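Local coordinates for protein dihydropyrimidinase (Brevibacillus agri, PDB 3SFW) that probably catalyses the reversible hydrolytic ring opening of dihydropyrimidines at a two-zinc centre, at residues A184-L190 / A216-T221; Q266-I272 / W287-E293; A283-S288 / I335-G339; R345-F350 / F364-T368. All blocks are in the same frame, centred on the assembly; numbering follows the deposited sequence.

Contact 1 (A184-L190 / A216-T221); sequences AENGDVL and AEGEAT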
loop_
_atom_site.group_PDB
_atom_site.type_symbol
_atom_site.label_atom_id
_atom_site.label_comp_id
_atom_site.label_asym_id
_atom_site.label_seq_id
_atom_site.Cartn_x
_atom_site.Cartn_y
_atom_site.Cartn_z
ATOM N N ALA A 184 -14.659 14.481 7.935
ATOM C CA ALA A 184 -14.705 13.446 6.879
ATOM C C ALA A 184 -15.400 12.184 7.406
ATOM O O ALA A 184 -14.738 11.219 7.818
ATOM C CB ALA A 184 -13.258 13.100 6.373
ATOM N N GLU A 185 -16.722 12.145 7.285
ATOM C CA GLU A 185 -17.463 10.847 7.335
ATOM C C GLU A 185 -18.450 10.907 6.187
ATOM O O GLU A 185 -19.013 11.998 5.910
ATOM C CB GLU A 185 -18.284 10.693 8.625
ATOM C CG GLU A 185 -17.471 10.697 9.942
ATOM C CD GLU A 185 -18.391 10.694 11.135
ATOM O OE1 GLU A 185 -19.018 11.767 11.421
ATOM O OE2 GLU A 185 -18.572 9.580 11.708
ATOM N N ASN A 186 -18.780 9.739 5.623
ATOM C CA ASN A 186 -19.773 9.768 4.533
ATOM C C ASN A 186 -21.175 9.985 5.097
ATOM O O ASN A 186 -21.767 9.086 5.724
ATOM C CB ASN A 186 -19.692 8.499 3.675
ATOM C CG ASN A 186 -20.562 8.606 2.447
ATOM O OD1 ASN A 186 -21.780 8.767 2.556
ATOM N ND2 ASN A 186 -19.956 8.524 1.286
ATOM N N GLY A 187 -21.701 11.191 4.931
ATOM C CA GLY A 187 -22.999 11.502 5.543
ATOM C C GLY A 187 -24.162 10.683 4.996
ATOM O O GLY A 187 -25.190 10.572 5.667
ATOM N N ASP A 188 -24.071 10.231 3.751
ATOM C CA ASP A 188 -25.199 9.445 3.185
ATOM C C ASP A 188 -25.239 8.037 3.735
ATOM O O ASP A 188 -26.327 7.493 4.049
ATOM C CB ASP A 188 -25.129 9.419 1.675
ATOM C CG ASP A 188 -25.451 10.789 1.063
ATOM O OD1 ASP A 188 -26.482 11.397 1.446
ATOM O OD2 ASP A 188 -24.680 11.264 0.233
ATOM N N VAL A 189 -24.068 7.440 3.876
ATOM C CA VAL A 189 -23.973 6.118 4.512
ATOM C C VAL A 189 -24.498 6.238 5.927
ATOM O O VAL A 189 -25.295 5.417 6.363
ATOM C CB VAL A 189 -22.477 5.618 4.576
ATOM C CG1 VAL A 189 -22.353 4.398 5.573
ATOM C CG2 VAL A 189 -21.998 5.242 3.203
ATOM N N LEU A 190 -24.051 7.269 6.657
ATOM C CA LEU A 190 -24.482 7.441 8.057
ATOM C C LEU A 190 -26.009 7.663 8.177
ATOM O O LEU A 190 -26.677 7.084 9.067
ATOM C CB LEU A 190 -23.742 8.635 8.695
ATOM C CG LEU A 190 -22.396 8.250 9.340
ATOM C CD1 LEU A 190 -21.580 7.263 8.460
ATOM C CD2 LEU A 190 -21.596 9.519 9.641
ATOM N N ALA A 216 -16.531 4.426 6.874
ATOM C CA ALA A 216 -17.243 5.632 6.388
ATOM C C ALA A 216 -16.357 6.890 6.547
ATOM O O ALA A 216 -16.448 7.844 5.754
ATOM C CB ALA A 216 -18.572 5.814 7.172
ATOM N N GLU A 217 -15.574 6.904 7.630
ATOM C CA GLU A 217 -14.612 7.981 7.859
ATOM C C GLU A 217 -13.472 7.798 6.887
ATOM O O GLU A 217 -13.008 8.757 6.250
ATOM C CB GLU A 217 -14.106 7.977 9.298
ATOM C CG GLU A 217 -12.964 8.974 9.489
ATOM C CD GLU A 217 -12.409 9.003 10.905
ATOM O OE1 GLU A 217 -13.115 8.669 11.879
ATOM O OE2 GLU A 217 -11.280 9.455 11.056
ATOM N N GLY A 218 -13.014 6.564 6.714
ATOM C CA GLY A 218 -11.944 6.322 5.732
ATOM C C GLY A 218 -12.371 6.800 4.336
ATOM O O GLY A 218 -11.574 7.407 3.584
ATOM N N GLU A 219 -13.570 6.407 3.928
ATOM C CA GLU A 219 -14.019 6.762 2.573
ATOM C C GLU A 219 -14.048 8.286 2.346
ATOM O O GLU A 219 -13.480 8.799 1.379
ATOM C CB GLU A 219 -15.411 6.190 2.283
ATOM C CG GLU A 219 -15.882 6.446 0.814
ATOM C CD GLU A 219 -16.362 7.868 0.591
ATOM O OE1 GLU A 219 -17.098 8.419 1.454
ATOM O OE2 GLU A 219 -15.910 8.463 -0.434
ATOM N N ALA A 220 -14.617 9.005 3.290
ATOM C CA ALA A 220 -14.735 10.465 3.107
ATOM C C ALA A 220 -13.360 11.117 3.189
ATOM O O ALA A 220 -13.099 12.126 2.523
ATOM C CB ALA A 220 -15.693 11.054 4.154
ATOM N N THR A 221 -12.490 10.575 4.055
ATOM C CA THR A 221 -11.096 11.085 4.102
ATOM C C THR A 221 -10.469 10.912 2.726
ATOM O O THR A 221 -9.830 11.838 2.189
ATOM C CB THR A 221 -10.269 10.328 5.201
ATOM O OG1 THR A 221 -10.901 10.567 6.467
ATOM C CG2 THR A 221 -8.845 10.845 5.218
#

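Contact 2 (Q266-I272 / W287-E293); sequences QYLVLDI and WSPPLRE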
loop_
_atom_site.group_PDB
_atom_site.type_symbol
_atom_site.label_atom_id
_atom_site.label_comp_id
_atom_site.label_asym_id
_atom_site.label_seq_id
_atom_site.Cartn_x
_atom_site.Cartn_y
_atom_site.Cartn_z
ATOM N N GLN A 266 -9.804 12.591 23.022
ATOM C CA GLN A 266 -10.830 11.507 23.168
ATOM C C GLN A 266 -10.536 10.282 22.314
ATOM O O GLN A 266 -10.808 9.148 22.723
ATOM C CB GLN A 266 -12.269 12.029 22.934
ATOM C CG GLN A 266 -12.540 12.732 21.544
ATOM C CD GLN A 266 -12.132 14.215 21.579
ATOM O OE1 GLN A 266 -11.161 14.585 22.248
ATOM N NE2 GLN A 266 -12.845 15.048 20.841
ATOM N N TYR A 267 -9.888 10.477 21.168
ATOM C CA TYR A 267 -9.611 9.327 20.292
ATOM C C TYR A 267 -8.312 8.636 20.676
ATOM O O TYR A 267 -8.070 7.533 20.248
ATOM C CB TYR A 267 -9.623 9.737 18.807
ATOM C CG TYR A 267 -10.922 10.417 18.435
ATOM C CD1 TYR A 267 -10.952 11.774 18.078
ATOM C CD2 TYR A 267 -12.136 9.692 18.466
ATOM C CE1 TYR A 267 -12.155 12.424 17.781
ATOM C CE2 TYR A 267 -13.336 10.315 18.132
ATOM C CZ TYR A 267 -13.346 11.677 17.791
ATOM O OH TYR A 267 -14.558 12.270 17.455
ATOM N N LEU A 268 -7.487 9.316 21.486
ATOM C CA LEU A 268 -6.230 8.762 21.982
ATOM C C LEU A 268 -6.393 7.869 23.215
ATOM O O LEU A 268 -5.645 6.915 23.373
ATOM C CB LEU A 268 -5.157 9.853 22.232
ATOM C CG LEU A 268 -4.749 10.623 20.957
ATOM C CD1 LEU A 268 -3.911 11.902 21.374
ATOM C CD2 LEU A 268 -3.956 9.696 20.013
ATOM N N VAL A 269 -7.346 8.204 24.083
ATOM C CA VAL A 269 -7.383 7.653 25.420
ATOM C C VAL A 269 -8.747 7.038 25.762
ATOM O O VAL A 269 -8.868 6.409 26.818
ATOM C CB VAL A 269 -6.946 8.722 26.510
ATOM C CG1 VAL A 269 -8.032 9.808 26.761
ATOM C CG2 VAL A 269 -6.616 8.083 27.811
ATOM N N LEU A 270 -9.748 7.269 24.917
ATOM C CA LEU A 270 -11.081 6.665 25.111
ATOM C C LEU A 270 -11.459 5.762 23.968
ATOM O O LEU A 270 -10.890 5.858 22.888
ATOM C CB LEU A 270 -12.173 7.740 25.276
ATOM C CG LEU A 270 -11.994 8.750 26.420
ATOM C CD1 LEU A 270 -13.110 9.817 26.364
ATOM C CD2 LEU A 270 -12.053 8.074 27.797
ATOM N N ASP A 271 -12.311 4.750 24.245
ATOM C CA ASP A 271 -12.642 3.767 23.212
ATOM C C ASP A 271 -14.135 3.441 23.207
ATOM O O ASP A 271 -14.855 3.886 24.100
ATOM C CB ASP A 271 -11.778 2.495 23.336
ATOM C CG ASP A 271 -12.187 1.614 24.490
ATOM O OD1 ASP A 271 -13.167 0.864 24.345
ATOM O OD2 ASP A 271 -11.546 1.694 25.533
ATOM N N ILE A 272 -14.581 2.738 22.160
ATOM C CA ILE A 272 -15.983 2.591 21.817
ATOM C C ILE A 272 -16.732 1.968 23.012
ATOM O O ILE A 272 -17.917 2.184 23.172
ATOM C CB ILE A 272 -16.118 1.674 20.583
ATOM C CG1 ILE A 272 -17.568 1.620 20.071
ATOM C CG2 ILE A 272 -15.522 0.236 20.846
ATOM C CD1 ILE A 272 -17.713 0.807 18.769
ATOM N N TRP A 287 -20.227 11.736 20.408
ATOM C CA TRP A 287 -19.639 12.820 19.574
ATOM C C TRP A 287 -19.190 12.111 18.317
ATOM O O TRP A 287 -19.231 10.868 18.257
ATOM C CB TRP A 287 -18.429 13.489 20.261
ATOM C CG TRP A 287 -17.446 12.522 20.888
ATOM C CD1 TRP A 287 -16.617 11.661 20.237
ATOM C CD2 TRP A 287 -17.130 12.423 22.294
ATOM N NE1 TRP A 287 -15.797 11.000 21.171
ATOM C CE2 TRP A 287 -16.109 11.456 22.430
ATOM C CE3 TRP A 287 -17.665 13.031 23.461
ATOM C CZ2 TRP A 287 -15.599 11.074 23.694
ATOM C CZ3 TRP A 287 -17.112 12.720 24.695
ATOM C CH2 TRP A 287 -16.058 11.780 24.801
ATOM N N SER A 288 -18.851 12.874 17.268
ATOM C CA SER A 288 -18.639 12.245 15.950
ATOM C C SER A 288 -17.335 12.771 15.385
ATOM O O SER A 288 -17.021 13.911 15.625
ATOM C CB SER A 288 -19.765 12.626 14.989
ATOM O OG SER A 288 -21.016 12.140 15.491
ATOM N N PRO A 289 -16.553 11.934 14.698
ATOM C CA PRO A 289 -16.699 10.482 14.564
ATOM C C PRO A 289 -16.743 9.821 15.899
ATOM O O PRO A 289 -16.295 10.371 16.897
ATOM C CB PRO A 289 -15.426 10.051 13.817
ATOM C CG PRO A 289 -14.445 11.171 14.064
ATOM C CD PRO A 289 -15.286 12.411 14.094
ATOM N N PRO A 290 -17.368 8.631 15.949
ATOM C CA PRO A 290 -17.553 8.023 17.271
ATOM C C PRO A 290 -16.235 7.485 17.825
ATOM O O PRO A 290 -15.295 7.204 17.078
ATOM C CB PRO A 290 -18.515 6.858 16.970
ATOM C CG PRO A 290 -18.192 6.463 15.517
ATOM C CD PRO A 290 -17.817 7.799 14.830
ATOM N N LEU A 291 -16.224 7.187 19.111
ATOM C CA LEU A 291 -15.118 6.429 19.711
ATOM C C LEU A 291 -14.973 5.082 18.998
ATOM O O LEU A 291 -15.963 4.552 18.470
ATOM C CB LEU A 291 -15.414 6.234 21.212
ATOM C CG LEU A 291 -15.328 7.519 22.027
ATOM C CD1 LEU A 291 -15.592 7.216 23.522
ATOM C CD2 LEU A 291 -13.926 8.149 21.869
ATOM N N ARG A 292 -13.736 4.576 18.948
ATOM C CA ARG A 292 -13.327 3.461 18.084
ATOM C C ARG A 292 -12.834 2.296 18.945
ATOM O O ARG A 292 -12.515 2.456 20.143
ATOM C CB ARG A 292 -12.164 3.895 17.169
ATOM C CG ARG A 292 -12.491 5.126 16.302
ATOM C CD ARG A 292 -13.784 4.825 15.445
ATOM N NE ARG A 292 -13.939 5.786 14.323
ATOM C CZ ARG A 292 -14.977 5.783 13.485
ATOM N NH1 ARG A 292 -15.940 4.840 13.592
ATOM N NH2 ARG A 292 -15.028 6.656 12.481
ATOM N N GLU A 293 -12.690 1.148 18.315
ATOM C CA GLU A 293 -12.046 0.001 18.979
ATOM C C GLU A 293 -10.674 0.455 19.461
ATOM O O GLU A 293 -9.976 1.177 18.759
ATOM C CB GLU A 293 -11.904 -1.147 17.990
ATOM C CG GLU A 293 -13.245 -1.798 17.660
ATOM C CD GLU A 293 -13.172 -2.865 16.547
ATOM O OE1 GLU A 293 -12.224 -2.892 15.724
ATOM O OE2 GLU A 293 -14.216 -3.503 16.322
HETATM O O HOH W 1 -11.615 6.209 20.039
#

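Contact 3 (A283-S288 / I335-G339); sequences AKYVWS and IPNGG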
loop_
_atom_site.group_PDB
_atom_site.type_symbol
_atom_site.label_atom_id
_atom_site.label_comp_id
_atom_site.label_asym_id
_atom_site.label_seq_id
_atom_site.Cartn_x
_atom_site.Cartn_y
_atom_site.Cartn_z
ATOM N N ALA A 283 -24.318 8.266 26.814
ATOM C CA ALA A 283 -24.614 9.522 26.064
ATOM C C ALA A 283 -23.555 10.592 26.342
ATOM O O ALA A 283 -23.333 11.493 25.514
ATOM C CB ALA A 283 -25.988 10.060 26.404
ATOM N N LYS A 284 -22.898 10.495 27.489
ATOM C CA LYS A 284 -21.754 11.391 27.790
ATOM C C LYS A 284 -20.635 11.309 26.735
ATOM O O LYS A 284 -19.847 12.267 26.589
ATOM C CB LYS A 284 -21.167 11.029 29.133
ATOM C CG LYS A 284 -22.071 11.419 30.315
ATOM C CD LYS A 284 -21.438 10.969 31.645
ATOM C CE LYS A 284 -22.180 11.561 32.832
ATOM N NZ LYS A 284 -21.626 11.075 34.161
ATOM N N TYR A 285 -20.547 10.163 26.057
ATOM C CA TYR A 285 -19.432 9.903 25.122
ATOM C C TYR A 285 -19.872 9.963 23.674
ATOM O O TYR A 285 -19.139 9.511 22.782
ATOM C CB TYR A 285 -18.798 8.512 25.415
ATOM C CG TYR A 285 -18.207 8.482 26.794
ATOM C CD1 TYR A 285 -16.900 8.927 27.008
ATOM C CD2 TYR A 285 -19.006 8.161 27.922
ATOM C CE1 TYR A 285 -16.368 9.015 28.299
ATOM C CE2 TYR A 285 -18.465 8.214 29.219
ATOM C CZ TYR A 285 -17.137 8.659 29.391
ATOM O OH TYR A 285 -16.569 8.785 30.653
ATOM N N VAL A 286 -21.068 10.508 23.436
ATOM C CA VAL A 286 -21.596 10.609 22.064
ATOM C C VAL A 286 -21.077 11.920 21.407
ATOM O O VAL A 286 -21.292 12.992 21.920
ATOM C CB VAL A 286 -23.160 10.613 22.081
ATOM C CG1 VAL A 286 -23.730 11.126 20.717
ATOM C CG2 VAL A 286 -23.648 9.187 22.376
ATOM N N TRP A 287 -20.227 11.736 20.408
ATOM C CA TRP A 287 -19.639 12.820 19.574
ATOM C C TRP A 287 -19.190 12.111 18.317
ATOM O O TRP A 287 -19.231 10.868 18.257
ATOM C CB TRP A 287 -18.429 13.489 20.261
ATOM C CG TRP A 287 -17.446 12.522 20.888
ATOM C CD1 TRP A 287 -16.617 11.661 20.237
ATOM C CD2 TRP A 287 -17.130 12.423 22.294
ATOM N NE1 TRP A 287 -15.797 11.000 21.171
ATOM C CE2 TRP A 287 -16.109 11.456 22.430
ATOM C CE3 TRP A 287 -17.665 13.031 23.461
ATOM C CZ2 TRP A 287 -15.599 11.074 23.694
ATOM C CZ3 TRP A 287 -17.112 12.720 24.695
ATOM C CH2 TRP A 287 -16.058 11.780 24.801
ATOM N N SER A 288 -18.851 12.874 17.268
ATOM C CA SER A 288 -18.639 12.245 15.950
ATOM C C SER A 288 -17.335 12.771 15.385
ATOM O O SER A 288 -17.021 13.911 15.625
ATOM C CB SER A 288 -19.765 12.626 14.989
ATOM O OG SER A 288 -21.016 12.140 15.491
ATOM N N ILE A 335 -29.329 12.824 20.553
ATOM C CA ILE A 335 -28.363 13.213 21.607
ATOM C C ILE A 335 -27.447 14.275 20.942
ATOM O O ILE A 335 -26.922 14.015 19.879
ATOM C CB ILE A 335 -27.433 12.024 22.050
ATOM C CG1 ILE A 335 -28.231 10.816 22.612
ATOM C CG2 ILE A 335 -26.462 12.513 23.079
ATOM C CD1 ILE A 335 -27.358 9.547 22.818
ATOM N N PRO A 336 -27.412 15.506 21.498
ATOM C CA PRO A 336 -26.545 16.510 20.886
ATOM C C PRO A 336 -25.097 15.997 20.907
ATOM O O PRO A 336 -24.640 15.446 21.911
ATOM C CB PRO A 336 -26.731 17.745 21.779
ATOM C CG PRO A 336 -27.367 17.201 23.103
ATOM C CD PRO A 336 -28.196 16.051 22.635
ATOM N N ASN A 337 -24.446 16.018 19.750
ATOM C CA ASN A 337 -23.112 15.367 19.600
ATOM C C ASN A 337 -22.004 16.327 20.065
ATOM O O ASN A 337 -21.955 17.485 19.631
ATOM C CB ASN A 337 -22.808 15.069 18.120
ATOM C CG ASN A 337 -23.589 13.908 17.534
ATOM O OD1 ASN A 337 -23.244 13.474 16.453
ATOM N ND2 ASN A 337 -24.683 13.464 18.178
ATOM N N GLY A 338 -21.115 15.864 20.928
ATOM C CA GLY A 338 -19.971 16.696 21.372
ATOM C C GLY A 338 -19.515 16.361 22.765
ATOM O O GLY A 338 -20.321 15.989 23.638
ATOM N N GLY A 339 -18.221 16.541 23.017
ATOM C CA GLY A 339 -17.684 16.322 24.384
ATOM C C GLY A 339 -17.009 17.533 25.013
ATOM O O GLY A 339 -16.669 18.495 24.295
#

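Contact 4 (R345-F350 / F364-T368); sequences RMTILF and FVDIT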
loop_
_atom_site.group_PDB
_atom_site.type_symbol
_atom_site.label_atom_id
_atom_site.label_comp_id
_atom_site.label_asym_id
_atom_site.label_seq_id
_atom_site.Cartn_x
_atom_site.Cartn_y
_atom_site.Cartn_z
ATOM N N ARG A 345 -6.930 18.879 27.305
ATOM C CA ARG A 345 -6.141 18.528 26.088
ATOM C C ARG A 345 -4.626 18.506 26.392
ATOM O O ARG A 345 -3.929 17.509 26.051
ATOM C CB ARG A 345 -6.413 19.528 24.933
ATOM C CG ARG A 345 -5.535 19.246 23.679
ATOM C CD ARG A 345 -5.827 20.286 22.554
ATOM N NE ARG A 345 -5.468 21.625 22.989
ATOM C CZ ARG A 345 -4.553 22.398 22.406
ATOM N NH1 ARG A 345 -3.900 21.965 21.315
ATOM N NH2 ARG A 345 -4.279 23.603 22.933
ATOM N N MET A 346 -4.088 19.598 26.947
ATOM C CA MET A 346 -2.623 19.698 27.142
ATOM C C MET A 346 -2.141 18.613 28.124
ATOM O O MET A 346 -1.112 17.931 27.872
ATOM C CB MET A 346 -2.238 21.074 27.680
ATOM C CG MET A 346 -2.489 22.229 26.704
ATOM S SD MET A 346 -1.349 22.205 25.319
ATOM C CE MET A 346 0.113 22.853 26.063
ATOM N N THR A 347 -2.815 18.510 29.281
ATOM C CA THR A 347 -2.354 17.562 30.324
ATOM C C THR A 347 -2.428 16.098 29.885
ATOM O O THR A 347 -1.482 15.328 30.118
ATOM C CB THR A 347 -3.096 17.719 31.668
ATOM O OG1 THR A 347 -2.826 19.027 32.193
ATOM C CG2 THR A 347 -2.530 16.682 32.686
ATOM N N ILE A 348 -3.481 15.736 29.167
ATOM C CA ILE A 348 -3.594 14.368 28.650
ATOM C C ILE A 348 -2.469 14.051 27.665
ATOM O O ILE A 348 -1.870 12.981 27.728
ATOM C CB ILE A 348 -4.968 14.112 28.038
ATOM C CG1 ILE A 348 -6.008 14.121 29.188
ATOM C CG2 ILE A 348 -5.010 12.797 27.262
ATOM C CD1 ILE A 348 -7.442 13.969 28.689
ATOM N N LEU A 349 -2.196 14.967 26.761
ATOM C CA LEU A 349 -1.113 14.751 25.792
ATOM C C LEU A 349 0.246 14.628 26.506
ATOM O O LEU A 349 1.063 13.803 26.148
ATOM C CB LEU A 349 -1.091 15.858 24.707
ATOM C CG LEU A 349 -1.971 15.507 23.447
ATOM C CD1 LEU A 349 -1.314 14.459 22.610
ATOM C CD2 LEU A 349 -3.355 14.996 23.778
ATOM N N PHE A 350 0.451 15.413 27.549
ATOM C CA PHE A 350 1.724 15.295 28.297
ATOM C C PHE A 350 1.738 13.946 29.036
ATOM O O PHE A 350 2.723 13.197 28.998
ATOM C CB PHE A 350 1.861 16.437 29.303
ATOM C CG PHE A 350 3.097 16.309 30.166
ATOM C CD1 PHE A 350 4.369 16.603 29.646
ATOM C CD2 PHE A 350 2.997 15.802 31.445
ATOM C CE1 PHE A 350 5.522 16.434 30.437
ATOM C CE2 PHE A 350 4.150 15.621 32.244
ATOM C CZ PHE A 350 5.407 15.921 31.725
ATOM N N PHE A 364 5.373 17.255 21.691
ATOM C CA PHE A 364 4.174 17.687 22.454
ATOM C C PHE A 364 3.948 19.185 22.218
ATOM O O PHE A 364 2.850 19.600 21.904
ATOM C CB PHE A 364 4.370 17.360 23.959
ATOM C CG PHE A 364 3.449 18.122 24.880
ATOM C CD1 PHE A 364 2.150 17.690 25.077
ATOM C CD2 PHE A 364 3.897 19.250 25.557
ATOM C CE1 PHE A 364 1.276 18.374 25.950
ATOM C CE2 PHE A 364 3.067 19.905 26.491
ATOM C CZ PHE A 364 1.722 19.481 26.643
ATOM N N VAL A 365 5.003 20.003 22.288
ATOM C CA VAL A 365 4.816 21.420 21.998
ATOM C C VAL A 365 4.409 21.652 20.543
ATOM O O VAL A 365 3.569 22.530 20.238
ATOM C CB VAL A 365 6.082 22.247 22.349
ATOM C CG1 VAL A 365 5.883 23.729 21.836
ATOM C CG2 VAL A 365 6.322 22.188 23.897
ATOM N N ASP A 366 5.057 20.930 19.627
ATOM C CA ASP A 366 4.788 21.139 18.207
ATOM C C ASP A 366 3.326 20.851 17.892
ATOM O O ASP A 366 2.650 21.642 17.246
ATOM C CB ASP A 366 5.718 20.235 17.357
ATOM C CG ASP A 366 5.990 20.796 15.973
ATOM O OD1 ASP A 366 5.844 22.013 15.725
ATOM O OD2 ASP A 366 6.338 19.981 15.090
ATOM N N ILE A 367 2.815 19.759 18.454
ATOM C CA ILE A 367 1.474 19.290 18.111
ATOM C C ILE A 367 0.402 20.081 18.797
ATOM O O ILE A 367 -0.721 20.163 18.292
ATOM C CB ILE A 367 1.423 17.834 18.561
ATOM C CG1 ILE A 367 2.275 16.980 17.608
ATOM C CG2 ILE A 367 0.047 17.381 18.843
ATOM C CD1 ILE A 367 2.706 17.659 16.371
ATOM N N THR A 368 0.703 20.646 19.966
ATOM C CA THR A 368 -0.314 21.390 20.721
ATOM C C THR A 368 -0.280 22.896 20.490
ATOM O O THR A 368 -1.213 23.587 20.840
ATOM C CB THR A 368 -0.208 21.153 22.224
ATOM O OG1 THR A 368 1.055 21.655 22.682
ATOM C CG2 THR A 368 -0.370 19.608 22.572
#

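Contact 1 (A184-L190 / A216-T221)
A helix can be docked on the loop that follows a barrel strand through its small residues, and the 216-221 segment illustrates the principle. Ala216 makes three kinds of contact: its carbonyl accepts the hydrogen bond from Asn186 N (N to O, 3.0 Å) and a CA-H...O contact from Glu185 CA (3.5 Å to the same O), while its CB packs against Leu190 CD1 at 3.6 Å. Glu217 CA lies 3.2 Å from Ala184 O in a second CA-H...O contact, a closeness of backbones matched by the 4.1 Å between Glu185 CA and Glu217 CA. The Glu217 carboxylate turns instead to Ser241 and Arg292. Next, Glu219 OE1 accepts from Asn186 ND2 at 2.9 Å, and also meets Arg223 in a salt bridge. Asn186 ND2 is shared with Asp163 of the second subunit, while its OD1 caps the helix beginning at Gly187, accepting from Val189 N at 3.0 Å. Ala220 CB reaches Ala184 CB at 3.9 Å, and Thr221 OG1, which donates to Glu217 O, touches Ala184 CB at 3.5 Å. Just before this loop comes the zinc ligand His183, to which Glu185 is hydrogen-bonded. The contact thus joins the C-terminal end of strand 180-182 and the start of helix 187-199 to helix 214-230, with helix 243-254 packing beside Glu217 and Thr221, and Leu227 of the second subunit covering Asn186 and Val189.

Contact 2 (Q266-I272 / W287-E293)
Two main-chain carbonyls of the 287-293 loop accept hydrogen bonds across this contact. Tyr267 OH donates to Pro289 O at 2.6 Å, the acceptor lying at the edge of the phenol ring; a cis peptide bond precedes this proline. Where the 266-272 segment has left its helix, Ile272 N donates to Arg292 O at 2.9 Å. Between these direct bonds sits a water that donates to Leu270 O (3.0 Å from the water oxygen) and accepts from Arg292 N (2.9 Å), so both the NH and the carbonyl of Arg292 are used. The guanidinium of Arg292 is bonded to Ser241, Glu217 and the carbonyl of Arg212, while Gln266 NE2 is taken by Ser314 O. One donor is left over: Trp287 NE1 is buried with no partner in the model. Its indole is held by packing, with Gln266 CB 3.5 Å and Leu270 CD1 3.9 Å from Trp287 CZ2. Leu291 fills the middle, its CD2 3.9 Å from Leu270 CB and 4.1 Å from Tyr267 CD2. The chemistry implies a loop whose path is set by backbone polar bonds around an apolar filling, placing Pro289 close to the zinc centre.

Contact 3 (A283-S288 / I335-G339)
This is a buried loop-to-loop contact in the part of the amidohydrolase domain close to the metal centre, joining the connection between helices 265-269 and 295-305 to the one that leads into helix 345-354. Two hydrogen bonds cross it. Gly338 N donates to Val286 O at 3.0 Å and an almost straight 175°, and Ser288 OG donates to Asn337 OD1 at 2.8 Å. Beside them, Ile335 CD1 packs on Val286 CG2 (3.8 Å) and Ala283 CB (3.9 Å). The glycines are explained by space. Gly338 has backbone angles at which a CB would jam against the preceding carbonyl, and Gly339 brings its CA to 3.4 Å from Trp287 CE3, where a CB would clash with the indole. His208 borders the contact, hydrogen-bonding through NE2 to Trp287 O and packing on Val286, Ser288 and Asn337. With the Ser288 side chain about 6 Å from a zinc ion, the pairing fits the usual TIM-barrel layout of amidohydrolases, in which loops beyond the C-terminal strand ends surround the metal site.

Contact 4 (R345-F350 / F364-T368)
A phenyl ring driven edge-on against the backbone of a neighbouring helix is the striking feature here: Phe364 CE1 lies only 3.1 Å from Met346 O, with that oxygen near the plane of the ring. The same edge meets Leu349 CB at 3.7 Å, and Phe364 CE1 is also 3.9 Å from Phe350 CB. Such insertion needs room, and the short helical segments, running at 146° to one another, keep their axes 10.7 Å apart. Met346 adds a Met-aromatic contact, its SD 5.2 Å from the centroid of the Phe364 ring in an oblique position, while Met346 CE approaches Phe364 CZ at 3.8 Å. One turn on, Met346 SD touches Thr368 CB at 3.5 Å. Thr368 lies in a wider pi-type turn; its OG1 donates to Phe364 O, and its carbonyl accepts from Arg345 NH1 at 3.2 Å. Arg345 also donates to Val312 O and Thr86 OG1, so it ties the helix pair to the barrel strands. Apolar packing round one aromatic ring thus does most of the joining, with a single charged group gathering carbonyls at its border.

In the fold
All four contacts are largely buried, but their chemistry follows their place. Contacts 1, 2 and 3 cluster near the zinc ions: contacts 2 and 3 share Trp287 and Ser288, their segments alternating along the chain, and contact 1 joins contact 2 through the salt bridge of Glu217 OE1 with Arg292 NH2 (2.8 Å). In these three, loops are tied by polar bonds, and contact 1 alone meets another subunit. Contact 4 is the exception, a pairing of two helices with one hydrogen bond across it, made by a charged side chain; it lies about 28 Å from contact 1, centre to centre, yet touches contact 2 where Leu268 CD1 meets Leu349 CD1 at 3.8 Å.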